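Local coordinates for protein BIFUNCTIONAL PROTEIN Proline utilization A (PutA) (Corynebacterium freiburgense, PDB 5UX5) that catalyses the oxidation of proline to glutamate by joining an FAD-dependent proline dehydrogenase and an NAD-dependent aldehyde dehydrogenase in one chain, at residues T701-P706 with S853-E858; N764-P769 with T799-G804; F467-S472 with A560-R565. One frame throughout, in Å; residues are numbered along the deposited sequence.

Contact 1 of 3, residues T701-P706 with S853-E858; sequences TPSADP and SLDEDE
The carboxylate of Glu858, a flat group, makes one of the two polar links between the segments, and both lone pairs of its OE1 are used. The hydroxyl of Thr701 donates to the syn lone pair, on the side of the other oxygen, with OG1 2.9 Å from Glu858 OE1. Ser853 OG donates to the anti lone pair, so two hydroxyls grip one oxygen and fix the rotation of the carboxylate. Beside it lies the CB of Ser703, 3.7 Å from Glu858 OE1. The second carboxylate, that of Asp855, turns inward along its own segment, where the anti lone pair of OD1 receives Glu858 N at 3.0 Å. Asp855 is thus the N-cap of helix 856-865, and Asp suits the place because its short side chain, with CG anti to the backbone N (chi1 -177°), bends back onto the first turn. Ser853 builds the approach to that cap: its OG accepts from Asp855 N in an ST turn while giving its proton to Glu858.

This is the aldehyde dehydrogenase part of the enzyme, where parallel strands 696-700 and 845-852 end next to each other and each runs through a short loop into a helix. The first loop is a type I turn from Thr701 to Ala704, and Pro702 fits its second position since the ring fixes phi near -57°. The turn presents Ser703 O to Leu854 N at 2.9 Å, a nearly straight bond at 162° whose donor sits above the carbonyl plane. Thr701 holds OG1 between its backbone N and carbonyl carbon, aiming it tip to tip at Glu858. Asp705 caps the following helix 706-718, and its OD2 forms a salt bridge with Arg1067.

Contact 2 of 3, residues N764-P769 with T799-G804; sequences NGLISP and TLWSPG
Thr799 O, the backbone oxygen that joins these two segments, is gripped across the contact by one hydrogen bond, from Leu766 N at 2.7 Å. The bond is straight, with an angle of 166° at the hydrogen, although the donor lies somewhat above the carbonyl plane. It pairs two irregular loops of the aldehyde dehydrogenase fold that run antiparallel here, Gly765 opposite Leu800 and Leu766 opposite Thr799. One loop leads into helix 772-779 and the other into strand 804-807.

Aliphatic groups close in around the bond. Leu766 keeps its CG beside its own backbone N (chi1 -53°), which lays CG against the same oxygen, 3.4 Å from Thr799 O. Gly765 has no side chain on the flank facing Leu800, and the bare backbone lets Leu800 CD2 settle 3.6 Å from Gly765 CA. Leu800 itself starts away from the other loop, and only the end of its branched chain turns back to make this touch. Thr799 suits its place by dividing its work: its OG1, in the crowded position between backbone N and carbonyl carbon, bonds to Asn795 ND2. The methyl turns to Pro769 instead, with Thr799 CG2 3.8 Å from Pro769 CD. These two side chains lie side by side and point the same way.

Asn764 ND2 is bonded to His720 ND1 and more weakly to Gly765 O. Further along, the Ser768 side chain is about 8 Å from bound NAD, so the loop passes near the cofactor. Trp801 packs on Leu778 and Thr779 of helix 772-779, and its CD1 is met obliquely by Leu766 CD1 at 3.9 Å.

Contact 3 of 3, residues F467-S472 with A560-R565; sequences FNASDS and AIDFAR
Asp562 leaves helix 550-574 with its CB directed toward the loop 467-472. The first torsion sets CG beside the backbone N (chi1 -73°) and carries the carboxylate across to the backbone of the loop. CG ends up equally near two donors, Asn468 ND2 and Ala469 N, and each of the two oxygens beyond it takes one of them. OD1 offers its syn lone pair to Ala469 N at 2.6 Å, in a bond that is almost straight. OD2 receives Asn468 ND2 at 2.8 Å, and here the two flat groups are crossed: the oxygen lies in the amide plane of Asn468, whereas the amide nitrogen stands above the carboxylate plane, the planes being 62° apart. Two bonds on two oxygens fix the rotation of this buried acid, and the two N-H groups would favour its charged form.

Asn468 suits the site because its amide has two protons to give, and ND2 also bonds to Val882 O. Small Ala469 can follow close behind its own N-H, with CB 3.2 Å from Asp562 OD1 and 4.1 Å from Ile561 CG2. One residue before Asn468, Phe467 turns its ring toward the helix, CG anti to the backbone N, so that CE1 lies 4.2 Å from Arg565 CB. The ring makes a cation-pi contact with Arg569, while the guanidinium of Arg565 turns to a salt bridge with Asp529 on helix 517-533.

Farther along the loop, Asp471 O accepts from Trp315 NE1, and Ser472 OG bonds Asp554 OD1. The arrangement is that of an extended connecting segment laid alongside helix 550-574 of the aldehyde dehydrogenase fold, running the opposite way, with the Asp562 carboxylate as its grip at Asn468 and Ala469.

Along the chain contact 3 closes first; contact 1 then opens, and contact 2 is nested inside the loop it closes. Contacts 1 and 2 have centres 33 Å apart and their nearest atoms are about 16 Å apart. Strand 728-734, which pairs with both 696-700 and 824-830, leads from the strands beside contact 1 toward strand 804-807, which follows contact 2. Contact 3 lies on helix 550-574, with its centre 29 Å from that of contact 2 and 33 Å from that of contact 1. None touches another: they lie in separate places in and beside the aldehyde dehydrogenase region, contact 2 near NAD and contact 3 where a connecting segment reaches the proline dehydrogenase region.

Contact 1 of 3, residues T701-P706 with S853-E858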
loop_
_atom_site.group_PDB
_atom_site.type_symbol
_atom_site.label_atom_id
_atom_site.label_comp_id
_atom_site.label_asym_id
_atom_site.label_seq_id
_atom_site.Cartn_x
_atom_site.Cartn_y
_atom_site.Cartn_z
ATOM N N THR A 701 0.019 11.444 -17.129
ATOM C CA THR A 701 -0.059 11.711 -18.555
ATOM C C THR A 701 -1.390 11.226 -19.096
ATOM O O THR A 701 -2.021 10.350 -18.503
ATOM C CB THR A 701 1.088 11.001 -19.289
ATOM O OG1 THR A 701 0.760 9.616 -19.476
ATOM C CG2 THR A 701 2.380 11.123 -18.503
ATOM N N PRO A 702 -1.821 11.709 -20.264
ATOM C CA PRO A 702 -3.132 11.284 -20.787
ATOM C C PRO A 702 -3.286 9.781 -20.949
ATOM O O PRO A 702 -4.426 9.295 -20.949
ATOM C CB PRO A 702 -3.216 11.994 -22.146
ATOM C CG PRO A 702 -2.359 13.165 -22.006
ATOM C CD PRO A 702 -1.205 12.726 -21.129
ATOM N N SER A 703 -2.189 9.024 -21.031
ATOM C CA SER A 703 -2.236 7.570 -21.177
ATOM C C SER A 703 -2.444 6.836 -19.850
ATOM O O SER A 703 -2.245 5.626 -19.785
ATOM C CB SER A 703 -0.960 7.079 -21.862
ATOM O OG SER A 703 -0.875 7.571 -23.189
ATOM N N ALA A 704 -2.795 7.543 -18.788
ATOM C CA ALA A 704 -2.974 6.944 -17.482
ATOM C C ALA A 704 -4.411 6.531 -17.284
ATOM O O ALA A 704 -5.319 7.014 -17.955
ATOM C CB ALA A 704 -2.587 7.909 -16.374
ATOM N N ASP A 705 -4.597 5.594 -16.379
ATOM C CA ASP A 705 -5.909 5.303 -15.850
ATOM C C ASP A 705 -6.225 6.428 -14.879
ATOM O O ASP A 705 -5.636 6.501 -13.793
ATOM C CB ASP A 705 -5.949 3.941 -15.152
ATOM C CG ASP A 705 -7.340 3.574 -14.667
ATOM O OD1 ASP A 705 -8.044 4.457 -14.127
ATOM O OD2 ASP A 705 -7.724 2.391 -14.795
ATOM N N PRO A 706 -7.147 7.317 -15.231
ATOM C CA PRO A 706 -7.395 8.477 -14.367
ATOM C C PRO A 706 -7.839 8.097 -12.977
ATOM O O PRO A 706 -7.450 8.758 -12.005
ATOM C CB PRO A 706 -8.472 9.252 -15.135
ATOM C CG PRO A 706 -9.080 8.276 -16.003
ATOM C CD PRO A 706 -8.003 7.336 -16.420
ATOM N N SER A 853 1.141 6.112 -16.053
ATOM C CA SER A 853 0.986 6.018 -17.496
ATOM C C SER A 853 0.959 4.554 -17.894
ATOM O O SER A 853 1.756 3.761 -17.393
ATOM C CB SER A 853 2.111 6.737 -18.226
ATOM O OG SER A 853 2.031 6.443 -19.607
ATOM N N LEU A 854 0.019 4.184 -18.760
ATOM C CA LEU A 854 -0.040 2.835 -19.315
ATOM C C LEU A 854 0.732 2.719 -20.620
ATOM O O LEU A 854 0.710 1.657 -21.249
ATOM C CB LEU A 854 -1.500 2.417 -19.516
ATOM C CG LEU A 854 -2.230 2.298 -18.166
ATOM C CD1 LEU A 854 -3.610 1.644 -18.260
ATOM C CD2 LEU A 854 -1.347 1.525 -17.166
ATOM N N ASP A 855 1.411 3.787 -21.024
ATOM C CA ASP A 855 2.219 3.805 -22.227
ATOM C C ASP A 855 3.636 3.402 -21.850
ATOM O O ASP A 855 4.250 4.042 -20.991
ATOM C CB ASP A 855 2.189 5.199 -22.840
ATOM C CG ASP A 855 2.959 5.279 -24.140
ATOM O OD1 ASP A 855 4.196 5.410 -24.090
ATOM O OD2 ASP A 855 2.313 5.220 -25.212
ATOM N N GLU A 856 4.152 2.347 -22.493
ATOM C CA GLU A 856 5.434 1.771 -22.083
ATOM C C GLU A 856 6.607 2.702 -22.395
ATOM O O GLU A 856 7.542 2.808 -21.593
ATOM C CB GLU A 856 5.623 0.401 -22.739
ATOM N N ASP A 857 6.567 3.421 -23.525
ATOM C CA ASP A 857 7.688 4.299 -23.869
ATOM C C ASP A 857 7.819 5.453 -22.892
ATOM O O ASP A 857 8.938 5.887 -22.584
ATOM C CB ASP A 857 7.552 4.819 -25.299
ATOM C CG ASP A 857 7.632 3.711 -26.311
ATOM O OD1 ASP A 857 8.564 2.885 -26.171
ATOM O OD2 ASP A 857 6.776 3.647 -27.223
ATOM N N GLU A 858 6.685 6.003 -22.451
ATOM C CA GLU A 858 6.706 7.059 -21.450
ATOM C C GLU A 858 7.325 6.548 -20.168
ATOM O O GLU A 858 8.146 7.221 -19.538
ATOM C CB GLU A 858 5.287 7.550 -21.187
ATOM C CG GLU A 858 4.568 8.102 -22.387
ATOM C CD GLU A 858 3.270 8.777 -22.004
ATOM O OE1 GLU A 858 2.506 8.173 -21.214
ATOM O OE2 GLU A 858 3.017 9.911 -22.472
#

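Contact 2 of 3, residues N764-P769 with T799-G804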
loop_
_atom_site.group_PDB
_atom_site.type_symbol
_atom_site.label_atom_id
_atom_site.label_comp_id
_atom_site.label_asym_id
_atom_site.label_seq_id
_atom_site.Cartn_x
_atom_site.Cartn_y
_atom_site.Cartn_z
ATOM N N ASN A 764 -6.005 12.116 9.518
ATOM C CA ASN A 764 -5.801 12.518 10.900
ATOM C C ASN A 764 -5.394 13.993 11.005
ATOM O O ASN A 764 -5.283 14.726 10.010
ATOM C CB ASN A 764 -4.782 11.591 11.564
ATOM C CG ASN A 764 -3.599 11.252 10.653
ATOM O OD1 ASN A 764 -3.654 10.321 9.820
ATOM N ND2 ASN A 764 -2.521 11.998 10.819
ATOM N N GLY A 765 -5.171 14.434 12.251
ATOM C CA GLY A 765 -4.769 15.796 12.521
ATOM C C GLY A 765 -3.261 15.964 12.479
ATOM O O GLY A 765 -2.505 15.035 12.202
ATOM N N LEU A 766 -2.821 17.186 12.747
ATOM C CA LEU A 766 -1.400 17.478 12.753
ATOM C C LEU A 766 -0.819 17.248 14.139
ATOM O O LEU A 766 -1.538 17.155 15.138
ATOM C CB LEU A 766 -1.118 18.907 12.304
ATOM C CG LEU A 766 -1.705 19.400 10.984
ATOM C CD1 LEU A 766 -1.474 20.905 10.944
ATOM C CD2 LEU A 766 -1.135 18.678 9.720
ATOM N N ILE A 767 0.509 17.124 14.177
ATOM C CA ILE A 767 1.221 16.841 15.414
ATOM C C ILE A 767 1.215 18.039 16.344
ATOM O O ILE A 767 1.443 17.888 17.551
ATOM C CB ILE A 767 2.654 16.380 15.081
ATOM C CG1 ILE A 767 3.270 15.656 16.270
ATOM C CG2 ILE A 767 3.491 17.535 14.575
ATOM C CD1 ILE A 767 2.563 14.311 16.547
ATOM N N SER A 768 0.975 19.233 15.799
ATOM C CA SER A 768 0.936 20.519 16.482
ATOM C C SER A 768 0.516 21.567 15.466
ATOM O O SER A 768 0.601 21.316 14.262
ATOM C CB SER A 768 2.295 20.873 17.067
ATOM O OG SER A 768 3.234 21.041 16.015
ATOM N N PRO A 769 0.041 22.728 15.894
ATOM C CA PRO A 769 -0.476 23.711 14.939
ATOM C C PRO A 769 0.587 24.113 13.935
ATOM O O PRO A 769 1.786 24.032 14.242
ATOM C CB PRO A 769 -0.877 24.905 15.828
ATOM C CG PRO A 769 -0.608 24.497 17.217
ATOM C CD PRO A 769 -0.357 23.050 17.275
ATOM N N THR A 799 -4.944 22.007 15.104
ATOM C CA THR A 799 -4.332 20.757 14.701
ATOM C C THR A 799 -5.142 20.009 13.652
ATOM O O THR A 799 -4.568 19.222 12.892
ATOM C CB THR A 799 -4.126 19.853 15.922
ATOM O OG1 THR A 799 -5.394 19.540 16.517
ATOM C CG2 THR A 799 -3.218 20.541 16.950
ATOM N N LEU A 800 -6.448 20.229 13.592
ATOM C CA LEU A 800 -7.312 19.585 12.616
ATOM C C LEU A 800 -7.535 20.558 11.464
ATOM O O LEU A 800 -8.206 21.579 11.640
ATOM C CB LEU A 800 -8.637 19.196 13.263
ATOM C CG LEU A 800 -8.526 17.993 14.186
ATOM C CD1 LEU A 800 -9.828 17.740 14.962
ATOM C CD2 LEU A 800 -8.118 16.786 13.364
ATOM N N TRP A 801 -6.964 20.244 10.296
ATOM C CA TRP A 801 -7.101 21.033 9.074
ATOM C C TRP A 801 -7.636 20.153 7.955
ATOM O O TRP A 801 -7.110 19.058 7.715
ATOM C CB TRP A 801 -5.766 21.647 8.628
ATOM C CG TRP A 801 -5.384 22.839 9.394
ATOM C CD1 TRP A 801 -4.838 22.867 10.642
ATOM C CD2 TRP A 801 -5.523 24.211 8.981
ATOM N NE1 TRP A 801 -4.628 24.174 11.035
ATOM C CE2 TRP A 801 -5.045 25.016 10.035
ATOM C CE3 TRP A 801 -6.005 24.836 7.823
ATOM C CZ2 TRP A 801 -5.027 26.401 9.964
ATOM C CZ3 TRP A 801 -5.995 26.224 7.763
ATOM C CH2 TRP A 801 -5.505 26.983 8.820
ATOM N N SER A 802 -8.657 20.642 7.253
ATOM C CA SER A 802 -9.154 19.931 6.088
ATOM C C SER A 802 -8.138 20.079 4.949
ATOM O O SER A 802 -7.345 21.016 4.942
ATOM C CB SER A 802 -10.548 20.460 5.689
ATOM O OG SER A 802 -10.542 21.395 4.611
ATOM N N PRO A 803 -8.109 19.143 4.000
ATOM C CA PRO A 803 -7.086 19.202 2.945
ATOM C C PRO A 803 -7.402 20.282 1.934
ATOM O O PRO A 803 -8.556 20.677 1.760
ATOM C CB PRO A 803 -7.172 17.825 2.286
ATOM C CG PRO A 803 -8.610 17.374 2.546
ATOM C CD PRO A 803 -9.020 17.982 3.852
ATOM N N GLY A 804 -6.362 20.714 1.208
ATOM C CA GLY A 804 -6.529 21.689 0.153
ATOM C C GLY A 804 -5.788 21.288 -1.110
ATOM O O GLY A 804 -4.901 20.459 -1.082
#

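Contact 3 of 3, residues F467-S472 with A560-R565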
loop_
_atom_site.group_PDB
_atom_site.type_symbol
_atom_site.label_atom_id
_atom_site.label_comp_id
_atom_site.label_asym_id
_atom_site.label_seq_id
_atom_site.Cartn_x
_atom_site.Cartn_y
_atom_site.Cartn_z
ATOM N N PHE A 467 8.646 -13.238 4.417
ATOM C CA PHE A 467 9.715 -12.519 5.104
ATOM C C PHE A 467 9.206 -11.233 5.769
ATOM O O PHE A 467 9.465 -10.995 6.957
ATOM C CB PHE A 467 10.858 -12.170 4.167
ATOM C CG PHE A 467 11.843 -11.272 4.819
ATOM C CD1 PHE A 467 12.773 -11.795 5.707
ATOM C CD2 PHE A 467 11.778 -9.900 4.642
ATOM C CE1 PHE A 467 13.654 -10.982 6.355
ATOM C CE2 PHE A 467 12.660 -9.071 5.294
ATOM C CZ PHE A 467 13.603 -9.616 6.153
ATOM N N ASN A 468 8.556 -10.349 5.006
ATOM C CA ASN A 468 7.983 -9.141 5.597
ATOM C C ASN A 468 6.846 -9.489 6.537
ATOM O O ASN A 468 6.013 -10.342 6.223
ATOM C CB ASN A 468 7.489 -8.196 4.519
ATOM C CG ASN A 468 8.608 -7.646 3.698
ATOM O OD1 ASN A 468 8.907 -8.141 2.599
ATOM N ND2 ASN A 468 9.291 -6.641 4.253
ATOM N N ALA A 469 6.842 -8.866 7.715
ATOM C CA ALA A 469 5.745 -9.041 8.667
ATOM C C ALA A 469 4.421 -8.569 8.070
ATOM O O ALA A 469 4.355 -7.510 7.433
ATOM C CB ALA A 469 6.046 -8.258 9.946
ATOM N N SER A 470 3.348 -9.345 8.274
ATOM C CA SER A 470 2.078 -8.990 7.634
ATOM C C SER A 470 1.263 -8.048 8.510
ATOM O O SER A 470 1.244 -8.168 9.738
ATOM C CB SER A 470 1.230 -10.223 7.300
ATOM O OG SER A 470 1.010 -11.033 8.431
ATOM N N ASP A 471 0.579 -7.114 7.860
ATOM C CA ASP A 471 -0.242 -6.120 8.544
ATOM C C ASP A 471 -1.494 -6.742 9.151
ATOM O O ASP A 471 -1.919 -7.849 8.797
ATOM C CB ASP A 471 -0.689 -5.025 7.579
ATOM C CG ASP A 471 0.445 -4.191 7.092
ATOM O OD1 ASP A 471 1.509 -4.273 7.714
ATOM O OD2 ASP A 471 0.269 -3.438 6.111
ATOM N N SER A 472 -2.119 -5.969 10.037
ATOM C CA SER A 472 -3.394 -6.360 10.613
ATOM C C SER A 472 -4.479 -6.362 9.533
ATOM O O SER A 472 -4.514 -5.478 8.684
ATOM C CB SER A 472 -3.735 -5.409 11.759
ATOM O OG SER A 472 -2.702 -5.408 12.741
ATOM N N ALA A 560 8.749 -1.661 11.726
ATOM C CA ALA A 560 9.671 -1.785 12.847
ATOM C C ALA A 560 10.053 -3.242 13.073
ATOM O O ALA A 560 11.195 -3.543 13.427
ATOM C CB ALA A 560 9.061 -1.179 14.112
ATOM N N ILE A 561 9.111 -4.164 12.895
ATOM C CA ILE A 561 9.464 -5.572 13.001
ATOM C C ILE A 561 10.378 -5.990 11.844
ATOM O O ILE A 561 11.386 -6.687 12.043
ATOM C CB ILE A 561 8.180 -6.414 13.110
ATOM C CG1 ILE A 561 7.469 -6.018 14.410
ATOM C CG2 ILE A 561 8.512 -7.900 13.153
ATOM C CD1 ILE A 561 6.066 -6.544 14.611
ATOM N N ASP A 562 10.055 -5.559 10.626
ATOM C CA ASP A 562 10.879 -5.909 9.476
ATOM C C ASP A 562 12.313 -5.404 9.624
ATOM O O ASP A 562 13.254 -6.101 9.230
ATOM C CB ASP A 562 10.260 -5.377 8.180
ATOM C CG ASP A 562 9.018 -6.157 7.742
ATOM O OD1 ASP A 562 8.658 -7.174 8.379
ATOM O OD2 ASP A 562 8.400 -5.745 6.735
ATOM N N PHE A 563 12.509 -4.187 10.154
ATOM C CA PHE A 563 13.880 -3.704 10.321
ATOM C C PHE A 563 14.698 -4.670 11.178
ATOM O O PHE A 563 15.864 -4.942 10.872
ATOM C CB PHE A 563 13.917 -2.299 10.916
ATOM C CG PHE A 563 13.626 -1.201 9.924
ATOM C CD1 PHE A 563 14.188 -1.210 8.659
ATOM C CD2 PHE A 563 12.760 -0.149 10.263
ATOM C CE1 PHE A 563 13.899 -0.167 7.730
ATOM C CE2 PHE A 563 12.454 0.877 9.350
ATOM C CZ PHE A 563 13.012 0.873 8.083
ATOM N N ALA A 564 14.119 -5.183 12.264
ATOM C CA ALA A 564 14.864 -6.096 13.125
ATOM C C ALA A 564 15.269 -7.359 12.373
ATOM O O ALA A 564 16.418 -7.796 12.459
ATOM C CB ALA A 564 14.046 -6.447 14.365
ATOM N N ARG A 565 14.346 -7.954 11.618
ATOM C CA ARG A 565 14.667 -9.192 10.906
ATOM C C ARG A 565 15.600 -8.940 9.727
ATOM O O ARG A 565 16.578 -9.673 9.537
ATOM C CB ARG A 565 13.383 -9.874 10.430
ATOM C CG ARG A 565 12.553 -10.418 11.569
ATOM C CD ARG A 565 11.704 -11.616 11.150
ATOM N NE ARG A 565 10.393 -11.509 11.785
ATOM C CZ ARG A 565 10.130 -11.863 13.035
ATOM N NH1 ARG A 565 8.908 -11.670 13.512
ATOM N NH2 ARG A 565 11.084 -12.416 13.797
#